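Local coordinates for cell division protein FtsX (Streptococcus pneumoniae, PDB 6HFX), which forms part of the FtsEX ABC transporter of the cell-division machinery and interacts through its large extracellular loop with the peptidoglycan hydrolase PcsB, at residues Asn5-Val10 / Ile87-Ala92; Val52-Lys57 / Leu82-Ile87; Glu59-Leu64 / Asp78-Tyr83. All coordinates share one frame; numbering follows the deposited sequence.

Contact 1 (Asn5-Val10 / Ile87-Ala92); sequences NNVRVV and IVEANA
Arg8-Val10 and Ile87-Ala90 pair as antiparallel strands, the two inner members of the four-stranded sheet of the FtsX extracellular domain, while Val7 extends the contact beyond the regular ladder. Val9 and Val88 form the hydrogen-bonded pair at its centre: Val9 N donates to Val88 O over 2.9 Å, and Val88 N answers to Val9 O over 2.8 Å, both bonds being nearly straight. Arg8 with Glu89 and Val10 with Ile87 are the flanking non-hydrogen-bonded pairs. One step further out, Ala90 N donates to Val7 O at 2.8 Å. The same carbonyl oxygen, Val7 O, also receives a CA-H...O contact from Glu89 CA at 3.3 Å, a common supplement to the ladder between antiparallel strands. The two short strands run at 150° to each other, the twist expected of such a sheet.

Branching at CB makes valine well suited to an extended backbone, and Val9 and Val88 lie side by side on one face, CB to CB 4.4 Å. With Val7 CG1 anti to the carbonyl carbon (chi1 -41°), CG2 falls between the backbone N and the carbonyl carbon, which lays this methyl alongside the Glu89 aliphatic chain, Val7 CG2 to Glu89 CG at 3.6 Å. Glu89 thus offers its CG methylene to the contact, while its carboxylate continues to a weak, long ion pair with Lys50. The small Ala90 admits Val7 closely, CB to CB at 4.2 Å.

Helix 96-103 covers the Val9 and Ala90 side through Val96 and Ile99; across the sheet Ile3 touches Ile87 and Glu89, and strands 49-55 and 109-113 flank the pair.

Contact 2 (Val52-Lys57 / Leu82-Ile87); sequences VTFSSK and LYDAYI
Thr53-Ser55 lies antiparallel to Ala85-Ile87, and four backbone bonds satisfy the N-H and C=O of Thr53, Ser55, Ala85 and Ile87. Thr53 N donates a hydrogen bond to Ile87 O at 3.0 Å, and Ile87 N donates one to Thr53 O at 2.9 Å; Ser55 and Ala85 repeat the exchange, with Ser55 N to Ala85 O at 2.9 Å. Ile87 O has a second partner in a water, 2.8 Å from it, that also bonds Thr53 OG1. Ser55 O takes Ala85 N and, weakly, the amide of Gln60.

Past Ser55 a side chain takes over from the backbone. Asp84 OD1 accepts from Lys57 N at 2.8 Å, nearly along the carboxylate C-O axis. Because Asp84 CG stands anti to its carbonyl carbon (chi1 -65°), the carboxylate is brought round to the start of helix 57-66. The lysine chain bends at its last torsion, leaving NZ 3.8 Å from Asp84 OD1, a long salt bridge. Glu18 brings a like charge close to OD2, which the helix start and the lysine ammonium may partly offset. Ser56 is the N-cap, and its OG accepts from Glu59 N, a task for which a short hydroxyl side chain is suited.

On the face carrying Phe54 and Tyr86, the Phe54 edge turns toward the Tyr86 face in an offset edge-to-face pair, centroids 5.5 Å apart and planes at 65°. Tyr86 OH bonds Asp19, so this buried phenol is satisfied. Val52 CG1 lies 3.7 Å from Tyr86 CD1, filling the same layer under helix 38-45.

Such pairing fits strands two and three of a ferredoxin-like beta-alpha-beta-beta-alpha-beta fold, here with an additional N-capped helix leaving the first of them.

Contact 3 (Glu59-Leu64 / Asp78-Tyr83); sequences EQYEKL and DANPLY
Gln60, Tyr61 and Leu64 of helix 57-66 meet the irregular chain Asn80-Tyr83, which returns toward strand 85-90 and is shaped at its start by an Asx turn. In that turn Asn80 OD1 accepts from Leu82 N at 2.7 Å, the N-H pointing almost straight at the oxygen. Asparagine suits the place because the rest of its amide is left for the helix: ND2 makes a weak bond to Lys57 O, and the flat group stacks on Tyr61. Ring and amide planes differ by only 18°, with the amide carbon offset toward the rim of the ring. Asn80 CB stands almost exactly over the ring centre, 4.2 Å from the Tyr61 centroid, in a CH-pi contact. Tyr61 presents this face because its ring extends anti to the backbone N (chi1 -168°).

Leu82 comes at the edge of the same ring, its side chain crossing that of Tyr61 at about a right angle, with Leu82 CD1 3.7 Å from Tyr61 CB. The other methyl, Leu82 CD2, meets Leu64 CD2 at 4.4 Å, so a branched leucine can touch two successive turns of the helix.

Gln60 has the length to span the remaining distance with both ends of its amide. Its NE2 donates to Tyr83 O at 3.0 Å, though the bond is bent, 141° at the hydrogen, and the donor is tilted from the carbonyl plane. Its OE1 accepts a hydrogen bond from a water 3.0 Å away, and Tyr83 N donates to that water at 2.7 Å. One glutamine amide thus reaches the carbonyl of Tyr83 directly and its N-H through the water.

This is a loop packed on the surface of helix 57-66, with an Asx turn at Asn80 where the two meet and the asparagine amide stacked on Tyr61.

How the contacts relate
All three contacts fall within the FtsX extracellular domain, whose chain runs from strand 8-13 to strand 49-55, helix 57-66, the loop and strand 85-90. Contacts 1 and 2 use opposite edges of strand 85-90, sharing Ile87, with centres about 13 Å apart; together they join strands 8-13, 85-90 and 49-55 of the four-stranded sheet. Contact 3 has its centre about 11 Å from that of contact 2 and about 22 Å from that of contact 1, and shares Leu82 and Tyr83 with contact 2. Along the chain, contacts 2 and 3 both nest inside the loop closed by contact 1. The excursion through helix 57-66 thus departs from and returns to neighbouring strands, projecting from a ferredoxin-like core.

Contact 1 (Asn5-Val10 / Ile87-Ala92)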
ATOM      1  N   ASN A   5       2.736   7.919  14.611  1.00 70.30           N
ATOM      2  CA  ASN A   5       3.135   8.702  13.449  1.00 73.36           C
ATOM      3  C   ASN A   5       4.632   8.637  13.177  1.00 58.93           C
ATOM      4  O   ASN A   5       5.057   8.580  12.018  1.00 60.39           O
ATOM      5  CB  ASN A   5       2.702  10.158  13.644  1.00 95.94           C
ATOM      6  CG  ASN A   5       1.354  10.279  14.346  1.00112.18           C
ATOM      7  OD1 ASN A   5       0.582   9.319  14.409  1.00115.62           O
ATOM      8  ND2 ASN A   5       1.064  11.464  14.872  1.00115.70           N
ATOM      9  N   ASN A   6       5.443   8.685  14.232  1.00 47.50           N
ATOM     10  CA  ASN A   6       6.861   8.913  14.028  1.00 50.66           C
ATOM     11  C   ASN A   6       7.591   7.678  13.528  1.00 55.59           C
ATOM     12  O   ASN A   6       8.797   7.765  13.253  1.00 62.51           O
ATOM     13  CB  ASN A   6       7.511   9.456  15.313  1.00 48.14           C
ATOM     14  CG  ASN A   6       7.158   8.651  16.563  1.00 57.82           C
ATOM     15  OD1 ASN A   6       6.777   7.491  16.486  1.00 67.21           O
ATOM     16  ND2 ASN A   6       7.295   9.280  17.730  1.00 68.42           N
ATOM     17  N   VAL A   7       6.902   6.541  13.380  1.00 46.63           N
ATOM     18  CA  VAL A   7       7.562   5.356  12.845  1.00 40.59           C
ATOM     19  C   VAL A   7       6.724   4.753  11.717  1.00 63.80           C
ATOM     20  O   VAL A   7       6.966   3.616  11.281  1.00 55.43           O
ATOM     21  CB  VAL A   7       7.821   4.311  13.943  1.00 53.71           C
ATOM     22  CG1 VAL A   7       8.321   4.962  15.293  1.00 42.39           C
ATOM     23  CG2 VAL A   7       6.577   3.488  14.139  1.00 40.56           C
ATOM     24  N   ARG A   8       5.736   5.507  11.232  1.00 65.01           N
ATOM     25  CA  ARG A   8       4.894   5.045  10.136  1.00 56.68           C
ATOM     26  C   ARG A   8       5.440   5.549   8.810  1.00 45.34           C
ATOM     27  O   ARG A   8       5.695   6.750   8.656  1.00 45.64           O
ATOM     28  CB  ARG A   8       3.445   5.513  10.297  1.00 57.98           C
ATOM     29  CG  ARG A   8       3.003   6.580   9.287  1.00 76.79           C
ATOM     30  CD  ARG A   8       1.462   6.830   9.245  1.00 89.77           C
ATOM     31  NE  ARG A   8       1.102   8.037   8.475  1.00 96.66           N
ATOM     32  CZ  ARG A   8      -0.135   8.506   8.297  1.00 98.28           C
ATOM     33  NH1 ARG A   8      -1.183   7.884   8.827  1.00 98.05           N
ATOM     34  NH2 ARG A   8      -0.320   9.609   7.579  1.00106.23           N
ATOM     35  N   VAL A   9       5.634   4.620   7.872  1.00 44.44           N
ATOM     36  CA  VAL A   9       5.851   4.929   6.465  1.00 44.20           C
ATOM     37  C   VAL A   9       4.683   4.359   5.673  1.00 52.51           C
ATOM     38  O   VAL A   9       4.239   3.232   5.924  1.00 51.92           O
ATOM     39  CB  VAL A   9       7.178   4.342   5.945  1.00 46.63           C
ATOM     40  CG1 VAL A   9       7.433   4.846   4.561  1.00 50.35           C
ATOM     41  CG2 VAL A   9       8.314   4.703   6.862  1.00 56.60           C
ATOM     42  N   VAL A  10       4.193   5.114   4.700  1.00 44.53           N
ATOM     43  CA  VAL A  10       3.149   4.612   3.826  1.00 50.61           C
ATOM     44  C   VAL A  10       3.756   4.420   2.428  1.00 52.31           C
ATOM     45  O   VAL A  10       4.283   5.369   1.823  1.00 45.19           O
ATOM     46  CB  VAL A  10       1.931   5.554   3.827  1.00 42.77           C
ATOM     47  CG1 VAL A  10       0.710   4.950   3.073  1.00 43.09           C
ATOM     48  CG2 VAL A  10       1.541   5.895   5.238  1.00 52.42           C
ATOM     49  N   ILE A  87       1.199   0.005   4.892  1.00 48.03           N
ATOM     50  CA  ILE A  87       1.517   0.807   6.066  1.00 33.50           C
ATOM     51  C   ILE A  87       2.582   0.044   6.847  1.00 43.53           C
ATOM     52  O   ILE A  87       2.335  -1.057   7.359  1.00 41.89           O
ATOM     53  CB  ILE A  87       0.282   1.097   6.921  1.00 38.05           C
ATOM     54  CG1 ILE A  87      -0.657   2.058   6.182  1.00 56.90           C
ATOM     55  CG2 ILE A  87       0.715   1.775   8.217  1.00 44.00           C
ATOM     56  CD1 ILE A  87      -1.771   1.424   5.458  1.00 57.01           C
ATOM     57  N   VAL A  88       3.769   0.627   6.924  1.00 44.30           N
ATOM     58  CA  VAL A  88       4.970  -0.015   7.438  1.00 46.76           C
ATOM     59  C   VAL A  88       5.350   0.657   8.745  1.00 52.66           C
ATOM     60  O   VAL A  88       5.310   1.890   8.856  1.00 48.95           O
ATOM     61  CB  VAL A  88       6.103   0.131   6.412  1.00 42.35           C
ATOM     62  CG1 VAL A  88       7.343  -0.616   6.827  1.00 44.51           C
ATOM     63  CG2 VAL A  88       5.615  -0.274   5.032  1.00 48.30           C
ATOM     64  N   GLU A  89       5.725  -0.142   9.728  1.00 48.24           N
ATOM     65  CA  GLU A  89       6.164   0.388  11.007  1.00 42.46           C
ATOM     66  C   GLU A  89       7.659   0.179  11.150  1.00 42.03           C
ATOM     67  O   GLU A  89       8.127  -0.959  11.057  1.00 44.99           O
ATOM     68  CB  GLU A  89       5.438  -0.286  12.166  1.00 49.68           C
ATOM     69  CG  GLU A  89       6.178  -0.069  13.485  1.00 57.86           C
ATOM     70  CD  GLU A  89       5.569  -0.832  14.633  1.00 69.67           C
ATOM     71  OE1 GLU A  89       4.783  -1.771  14.386  1.00 77.16           O
ATOM     72  OE2 GLU A  89       5.883  -0.496  15.785  1.00 74.88           O
ATOM     73  N   ALA A  90       8.391   1.263  11.448  1.00 41.88           N
ATOM     74  CA  ALA A  90       9.824   1.183  11.705  1.00 44.57           C
ATOM     75  C   ALA A  90      10.091   0.830  13.167  1.00 45.41           C
ATOM     76  O   ALA A  90       9.235   1.003  14.037  1.00 44.20           O
ATOM     77  CB  ALA A  90      10.520   2.499  11.350  1.00 46.60           C
ATOM     78  N   ASN A  91      11.279   0.263  13.424  1.00 47.89           N
ATOM     79  CA  ASN A  91      11.649  -0.057  14.800  1.00 53.58           C
ATOM     80  C   ASN A  91      11.952   1.205  15.592  1.00 66.75           C
ATOM     81  O   ASN A  91      11.724   1.247  16.807  1.00 63.25           O
ATOM     82  CB  ASN A  91      12.864  -0.983  14.847  1.00 59.29           C
ATOM     83  CG  ASN A  91      12.618  -2.315  14.184  1.00 68.73           C
ATOM     84  OD1 ASN A  91      13.535  -2.904  13.593  1.00 64.94           O
ATOM     85  ND2 ASN A  91      11.378  -2.806  14.271  1.00 63.07           N
ATOM     86  N   ALA A  92      12.480   2.224  14.925  1.00 69.72           N
ATOM     87  CA  ALA A  92      12.821   3.498  15.529  1.00 72.75           C
ATOM     88  C   ALA A  92      12.506   4.585  14.520  1.00 72.77           C
ATOM     89  O   ALA A  92      12.583   4.351  13.307  1.00 71.58           O
ATOM     90  CB  ALA A  92      14.302   3.573  15.925  1.00 67.34           C
TER

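Contact 2 (Val52-Lys57 / Leu82-Ile87)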
ATOM      1  N   VAL A  52       4.199  -4.838   8.253  1.00 43.41           N
ATOM      2  CA  VAL A  52       3.830  -4.322   6.939  1.00 33.96           C
ATOM      3  C   VAL A  52       2.390  -4.754   6.668  1.00 33.42           C
ATOM      4  O   VAL A  52       2.123  -5.945   6.458  1.00 40.67           O
ATOM      5  CB  VAL A  52       4.788  -4.825   5.852  1.00 34.84           C
ATOM      6  CG1 VAL A  52       4.543  -4.149   4.484  1.00 38.50           C
ATOM      7  CG2 VAL A  52       6.221  -4.606   6.317  1.00 40.35           C
ATOM      8  N   THR A  53       1.456  -3.799   6.690  1.00 32.32           N
ATOM      9  CA  THR A  53       0.031  -4.112   6.625  1.00 33.63           C
ATOM     10  C   THR A  53      -0.566  -3.571   5.327  1.00 33.32           C
ATOM     11  O   THR A  53      -0.336  -2.411   4.971  1.00 46.94           O
ATOM     12  CB  THR A  53      -0.695  -3.555   7.857  1.00 40.08           C
ATOM     13  OG1 THR A  53      -0.085  -4.086   9.048  1.00 44.30           O
ATOM     14  CG2 THR A  53      -2.161  -3.945   7.851  1.00 40.89           C
ATOM     15  N   PHE A  54      -1.337  -4.405   4.624  1.00 37.22           N
ATOM     16  CA  PHE A  54      -1.940  -3.986   3.357  1.00 41.93           C
ATOM     17  C   PHE A  54      -3.167  -3.133   3.635  1.00 52.80           C
ATOM     18  O   PHE A  54      -3.969  -3.452   4.512  1.00 69.63           O
ATOM     19  CB  PHE A  54      -2.318  -5.202   2.500  1.00 51.46           C
ATOM     20  CG  PHE A  54      -2.822  -4.853   1.108  1.00 50.30           C
ATOM     21  CD1 PHE A  54      -1.952  -4.399   0.136  1.00 47.28           C
ATOM     22  CD2 PHE A  54      -4.158  -4.990   0.783  1.00 48.15           C
ATOM     23  CE1 PHE A  54      -2.397  -4.077  -1.108  1.00 35.92           C
ATOM     24  CE2 PHE A  54      -4.628  -4.663  -0.482  1.00 40.66           C
ATOM     25  CZ  PHE A  54      -3.743  -4.210  -1.429  1.00 40.95           C
ATOM     26  N   SER A  55      -3.307  -2.036   2.890  1.00 55.38           N
ATOM     27  CA  SER A  55      -4.478  -1.161   2.963  1.00 49.73           C
ATOM     28  C   SER A  55      -4.966  -0.937   1.534  1.00 45.99           C
ATOM     29  O   SER A  55      -4.363  -0.157   0.788  1.00 43.36           O
ATOM     30  CB  SER A  55      -4.144   0.164   3.633  1.00 49.36           C
ATOM     31  OG  SER A  55      -5.212   1.064   3.473  1.00 62.57           O
ATOM     32  N   SER A  56      -6.043  -1.633   1.162  1.00 55.44           N
ATOM     33  CA  SER A  56      -6.539  -1.632  -0.213  1.00 55.67           C
ATOM     34  C   SER A  56      -7.291  -0.351  -0.512  1.00 51.15           C
ATOM     35  O   SER A  56      -8.012   0.163   0.344  1.00 45.65           O
ATOM     36  CB  SER A  56      -7.471  -2.816  -0.453  1.00 65.73           C
ATOM     37  OG  SER A  56      -8.763  -2.558   0.072  1.00 61.02           O
ATOM     38  N   LYS A  57      -7.171   0.123  -1.759  1.00 50.89           N
ATOM     39  CA  LYS A  57      -7.742   1.410  -2.123  1.00 55.32           C
ATOM     40  C   LYS A  57      -9.239   1.438  -1.867  1.00 52.75           C
ATOM     41  O   LYS A  57      -9.789   2.493  -1.535  1.00 57.54           O
ATOM     42  CB  LYS A  57      -7.434   1.736  -3.591  1.00 57.24           C
ATOM     43  CG  LYS A  57      -8.146   0.841  -4.610  1.00 56.99           C
ATOM     44  CD  LYS A  57      -7.862   1.293  -6.044  1.00 61.20           C
ATOM     45  CE  LYS A  57      -8.186   0.204  -7.011  1.00 57.04           C
ATOM     46  NZ  LYS A  57      -7.132  -0.822  -6.982  1.00 74.46           N
ATOM     47  N   LEU A  82      -7.906   6.206  -5.596  1.00 54.99           N
ATOM     48  CA  LEU A  82      -6.955   5.985  -4.521  1.00 59.87           C
ATOM     49  C   LEU A  82      -5.974   4.842  -4.857  1.00 64.51           C
ATOM     50  O   LEU A  82      -6.112   4.138  -5.854  1.00 63.29           O
ATOM     51  CB  LEU A  82      -7.710   5.705  -3.222  1.00 65.39           C
ATOM     52  CG  LEU A  82      -8.761   6.742  -2.799  1.00 73.29           C
ATOM     53  CD1 LEU A  82      -9.425   6.295  -1.493  1.00 65.05           C
ATOM     54  CD2 LEU A  82      -8.135   8.133  -2.639  1.00 71.32           C
ATOM     55  N   TYR A  83      -4.958   4.664  -4.010  1.00 53.88           N
ATOM     56  CA  TYR A  83      -3.894   3.700  -4.267  1.00 63.80           C
ATOM     57  C   TYR A  83      -3.809   2.658  -3.166  1.00 60.70           C
ATOM     58  O   TYR A  83      -3.855   3.001  -1.979  1.00 57.55           O
ATOM     59  CB  TYR A  83      -2.531   4.384  -4.375  1.00 55.16           C
ATOM     60  CG  TYR A  83      -2.511   5.479  -5.386  1.00 60.89           C
ATOM     61  CD1 TYR A  83      -3.080   6.712  -5.108  1.00 64.59           C
ATOM     62  CD2 TYR A  83      -1.934   5.287  -6.633  1.00 66.57           C
ATOM     63  CE1 TYR A  83      -3.069   7.735  -6.057  1.00 69.77           C
ATOM     64  CE2 TYR A  83      -1.919   6.295  -7.578  1.00 62.68           C
ATOM     65  CZ  TYR A  83      -2.487   7.513  -7.288  1.00 63.28           C
ATOM     66  OH  TYR A  83      -2.476   8.515  -8.231  1.00 64.48           O
ATOM     67  N   ASP A  84      -3.644   1.390  -3.567  1.00 48.13           N
ATOM     68  CA  ASP A  84      -3.213   0.357  -2.631  1.00 46.15           C
ATOM     69  C   ASP A  84      -1.923   0.775  -1.938  1.00 38.64           C
ATOM     70  O   ASP A  84      -1.015   1.301  -2.577  1.00 51.31           O
ATOM     71  CB  ASP A  84      -2.988  -0.974  -3.360  1.00 38.58           C
ATOM     72  CG  ASP A  84      -4.258  -1.528  -3.923  1.00 47.31           C
ATOM     73  OD1 ASP A  84      -5.334  -0.991  -3.585  1.00 51.30           O
ATOM     74  OD2 ASP A  84      -4.189  -2.489  -4.707  1.00 46.83           O
ATOM     75  N   ALA A  85      -1.836   0.516  -0.632  1.00 43.51           N
ATOM     76  CA  ALA A  85      -0.689   0.957   0.139  1.00 44.38           C
ATOM     77  C   ALA A  85      -0.261  -0.152   1.081  1.00 34.94           C
ATOM     78  O   ALA A  85      -1.051  -1.021   1.434  1.00 42.98           O
ATOM     79  CB  ALA A  85      -1.007   2.237   0.946  1.00 40.62           C
ATOM     80  N   TYR A  86       1.008  -0.099   1.481  1.00 43.15           N
ATOM     81  CA  TYR A  86       1.518  -0.830   2.634  1.00 45.13           C
ATOM     82  C   TYR A  86       1.821   0.186   3.738  1.00 42.98           C
ATOM     83  O   TYR A  86       2.610   1.120   3.545  1.00 39.11           O
ATOM     84  CB  TYR A  86       2.769  -1.657   2.300  1.00 38.10           C
ATOM     85  CG  TYR A  86       2.448  -2.940   1.584  1.00 42.87           C
ATOM     86  CD1 TYR A  86       1.657  -3.907   2.185  1.00 41.46           C
ATOM     87  CD2 TYR A  86       2.914  -3.179   0.304  1.00 36.95           C
ATOM     88  CE1 TYR A  86       1.354  -5.060   1.545  1.00 37.34           C
ATOM     89  CE2 TYR A  86       2.602  -4.353  -0.356  1.00 37.01           C
ATOM     90  CZ  TYR A  86       1.826  -5.277   0.277  1.00 35.38           C
ATOM     91  OH  TYR A  86       1.500  -6.429  -0.351  1.00 40.09           O
ATOM     92  N   ILE A  87       1.199   0.005   4.892  1.00 48.03           N
ATOM     93  CA  ILE A  87       1.517   0.807   6.066  1.00 33.50           C
ATOM     94  C   ILE A  87       2.582   0.044   6.847  1.00 43.53           C
ATOM     95  O   ILE A  87       2.335  -1.057   7.359  1.00 41.89           O
ATOM     96  CB  ILE A  87       0.282   1.097   6.921  1.00 38.05           C
ATOM     97  CG1 ILE A  87      -0.657   2.058   6.182  1.00 56.90           C
ATOM     98  CG2 ILE A  87       0.715   1.775   8.217  1.00 44.00           C
ATOM     99  CD1 ILE A  87      -1.771   1.424   5.458  1.00 57.01           C
TER
HETATM  100  O   HOH W   1       1.979  -2.284   9.876  1.00 50.28           O

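Contact 3 (Glu59-Leu64 / Asp78-Tyr83)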
ATOM      1  N   GLU A  59     -10.678  -0.077   0.651  1.00 74.86           N
ATOM      2  CA  GLU A  59     -10.773   0.183   2.086  1.00 73.85           C
ATOM      3  C   GLU A  59     -10.641   1.678   2.390  1.00 67.57           C
ATOM      4  O   GLU A  59     -11.459   2.251   3.122  1.00 62.76           O
ATOM      5  CB  GLU A  59      -9.710  -0.627   2.838  1.00 86.34           C
ATOM      6  CG  GLU A  59     -10.118  -2.068   3.151  1.00101.61           C
ATOM      7  CD  GLU A  59      -9.051  -2.849   3.922  1.00111.73           C
ATOM      8  OE1 GLU A  59      -7.892  -2.922   3.452  1.00112.40           O
ATOM      9  OE2 GLU A  59      -9.376  -3.397   4.999  1.00113.69           O
ATOM     10  N   GLN A  60      -9.621   2.331   1.835  1.00 47.88           N
ATOM     11  CA  GLN A  60      -9.434   3.738   2.129  1.00 57.82           C
ATOM     12  C   GLN A  60     -10.541   4.590   1.529  1.00 67.74           C
ATOM     13  O   GLN A  60     -10.785   5.709   2.005  1.00 74.60           O
ATOM     14  CB  GLN A  60      -8.080   4.176   1.587  1.00 53.40           C
ATOM     15  CG  GLN A  60      -6.995   3.224   1.944  1.00 53.11           C
ATOM     16  CD  GLN A  60      -5.785   3.419   1.072  1.00 63.98           C
ATOM     17  OE1 GLN A  60      -5.402   4.555   0.762  1.00 55.17           O
ATOM     18  NE2 GLN A  60      -5.192   2.316   0.634  1.00 41.51           N
ATOM     19  N   TYR A  61     -11.207   4.091   0.485  1.00 59.10           N
ATOM     20  CA  TYR A  61     -12.243   4.890  -0.169  1.00 66.36           C
ATOM     21  C   TYR A  61     -13.477   4.980   0.721  1.00 71.24           C
ATOM     22  O   TYR A  61     -14.109   6.044   0.810  1.00 71.92           O
ATOM     23  CB  TYR A  61     -12.576   4.294  -1.551  1.00 63.09           C
ATOM     24  CG  TYR A  61     -13.425   5.111  -2.514  1.00 56.23           C
ATOM     25  CD1 TYR A  61     -13.032   6.365  -2.945  1.00 66.08           C
ATOM     26  CD2 TYR A  61     -14.593   4.581  -3.044  1.00 72.41           C
ATOM     27  CE1 TYR A  61     -13.802   7.081  -3.847  1.00 76.43           C
ATOM     28  CE2 TYR A  61     -15.361   5.283  -3.946  1.00 67.66           C
ATOM     29  CZ  TYR A  61     -14.964   6.524  -4.346  1.00 79.40           C
ATOM     30  OH  TYR A  61     -15.743   7.212  -5.243  1.00 93.35           O
ATOM     31  N   GLU A  62     -13.816   3.876   1.410  1.00 65.32           N
ATOM     32  CA  GLU A  62     -14.889   3.910   2.403  1.00 74.45           C
ATOM     33  C   GLU A  62     -14.454   4.664   3.657  1.00 77.42           C
ATOM     34  O   GLU A  62     -15.266   5.355   4.281  1.00 85.54           O
ATOM     35  CB  GLU A  62     -15.358   2.490   2.739  1.00 79.55           C
ATOM     36  CG  GLU A  62     -16.280   1.886   1.667  1.00102.86           C
ATOM     37  CD  GLU A  62     -16.466   0.382   1.806  1.00120.62           C
ATOM     38  OE1 GLU A  62     -15.652  -0.264   2.502  1.00124.41           O
ATOM     39  OE2 GLU A  62     -17.430  -0.154   1.215  1.00126.52           O
ATOM     40  N   LYS A  63     -13.172   4.559   4.031  1.00 79.34           N
ATOM     41  CA  LYS A  63     -12.661   5.331   5.167  1.00 80.13           C
ATOM     42  C   LYS A  63     -12.583   6.810   4.823  1.00 60.32           C
ATOM     43  O   LYS A  63     -12.927   7.675   5.643  1.00 57.82           O
ATOM     44  CB  LYS A  63     -11.288   4.812   5.593  1.00 86.17           C
ATOM     45  CG  LYS A  63     -10.802   5.446   6.869  1.00 96.35           C
ATOM     46  CD  LYS A  63     -11.870   5.284   7.938  1.00 96.59           C
ATOM     47  CE  LYS A  63     -11.603   6.158   9.139  1.00110.32           C
ATOM     48  NZ  LYS A  63     -10.519   5.619   9.992  1.00120.98           N
ATOM     49  N   LEU A  64     -12.192   7.113   3.592  1.00 63.55           N
ATOM     50  CA  LEU A  64     -12.216   8.496   3.134  1.00 63.97           C
ATOM     51  C   LEU A  64     -13.630   9.071   3.179  1.00 75.65           C
ATOM     52  O   LEU A  64     -13.837  10.216   3.608  1.00 55.15           O
ATOM     53  CB  LEU A  64     -11.651   8.564   1.724  1.00 51.41           C
ATOM     54  CG  LEU A  64     -11.501  10.032   1.385  1.00 62.11           C
ATOM     55  CD1 LEU A  64     -10.503  10.576   2.390  1.00 66.53           C
ATOM     56  CD2 LEU A  64     -11.022  10.188  -0.037  1.00 56.69           C
ATOM     57  N   ASP A  78     -17.002   7.661 -10.274  1.00106.97           N
ATOM     58  CA  ASP A  78     -16.126   7.976 -11.389  1.00106.01           C
ATOM     59  C   ASP A  78     -14.754   7.332 -11.172  1.00105.07           C
ATOM     60  O   ASP A  78     -13.719   7.991 -11.176  1.00114.69           O
ATOM     61  CB  ASP A  78     -16.069   9.503 -11.549  1.00113.00           C
ATOM     62  CG  ASP A  78     -14.929   9.994 -12.420  1.00112.93           C
ATOM     63  OD1 ASP A  78     -14.827   9.572 -13.587  1.00114.50           O
ATOM     64  OD2 ASP A  78     -14.140  10.827 -11.924  1.00108.00           O
ATOM     65  N   ALA A  79     -14.746   6.002 -10.988  1.00 88.90           N
ATOM     66  CA  ALA A  79     -13.463   5.305 -10.967  1.00 79.84           C
ATOM     67  C   ALA A  79     -12.560   5.669  -9.793  1.00 80.38           C
ATOM     68  O   ALA A  79     -11.748   6.593  -9.899  1.00 83.49           O
ATOM     69  CB  ALA A  79     -12.700   5.543 -12.267  1.00 78.63           C
ATOM     70  N   ASN A  80     -12.765   5.016  -8.642  1.00 86.48           N
ATOM     71  CA  ASN A  80     -11.957   5.210  -7.439  1.00 80.11           C
ATOM     72  C   ASN A  80     -10.495   5.518  -7.764  1.00 63.57           C
ATOM     73  O   ASN A  80      -9.769   4.684  -8.317  1.00 61.62           O
ATOM     74  CB  ASN A  80     -12.035   3.956  -6.555  1.00 67.34           C
ATOM     75  CG  ASN A  80     -11.065   4.000  -5.365  1.00 68.29           C
ATOM     76  OD1 ASN A  80     -10.209   4.888  -5.270  1.00 74.67           O
ATOM     77  ND2 ASN A  80     -11.196   3.033  -4.458  1.00 49.66           N
ATOM     78  N   PRO A  81     -10.024   6.699  -7.374  1.00 61.72           N
ATOM     79  CA  PRO A  81      -8.671   7.159  -7.733  1.00 66.44           C
ATOM     80  C   PRO A  81      -7.600   6.924  -6.674  1.00 61.71           C
ATOM     81  O   PRO A  81      -6.507   7.480  -6.826  1.00 59.57           O
ATOM     82  CB  PRO A  81      -8.886   8.663  -7.933  1.00 66.80           C
ATOM     83  CG  PRO A  81      -9.976   8.985  -6.991  1.00 66.77           C
ATOM     84  CD  PRO A  81     -10.823   7.762  -6.747  1.00 74.35           C
ATOM     85  N   LEU A  82      -7.906   6.206  -5.596  1.00 54.99           N
ATOM     86  CA  LEU A  82      -6.955   5.985  -4.521  1.00 59.87           C
ATOM     87  C   LEU A  82      -5.974   4.842  -4.857  1.00 64.51           C
ATOM     88  O   LEU A  82      -6.112   4.138  -5.854  1.00 63.29           O
ATOM     89  CB  LEU A  82      -7.710   5.705  -3.222  1.00 65.39           C
ATOM     90  CG  LEU A  82      -8.761   6.742  -2.799  1.00 73.29           C
ATOM     91  CD1 LEU A  82      -9.425   6.295  -1.493  1.00 65.05           C
ATOM     92  CD2 LEU A  82      -8.135   8.133  -2.639  1.00 71.32           C
ATOM     93  N   TYR A  83      -4.958   4.664  -4.010  1.00 53.88           N
ATOM     94  CA  TYR A  83      -3.894   3.700  -4.267  1.00 63.80           C
ATOM     95  C   TYR A  83      -3.809   2.658  -3.166  1.00 60.70           C
ATOM     96  O   TYR A  83      -3.855   3.001  -1.979  1.00 57.55           O
ATOM     97  CB  TYR A  83      -2.531   4.384  -4.375  1.00 55.16           C
ATOM     98  CG  TYR A  83      -2.511   5.479  -5.386  1.00 60.89           C
ATOM     99  CD1 TYR A  83      -3.080   6.712  -5.108  1.00 64.59           C
ATOM    100  CD2 TYR A  83      -1.934   5.287  -6.633  1.00 66.57           C
ATOM    101  CE1 TYR A  83      -3.069   7.735  -6.057  1.00 69.77           C
ATOM    102  CE2 TYR A  83      -1.919   6.295  -7.578  1.00 62.68           C
ATOM    103  CZ  TYR A  83      -2.487   7.513  -7.288  1.00 63.28           C
ATOM    104  OH  TYR A  83      -2.476   8.515  -8.231  1.00 64.48           O
TER
HETATM  105  O   HOH W   2      -4.457   5.951  -1.661  1.00 45.20           O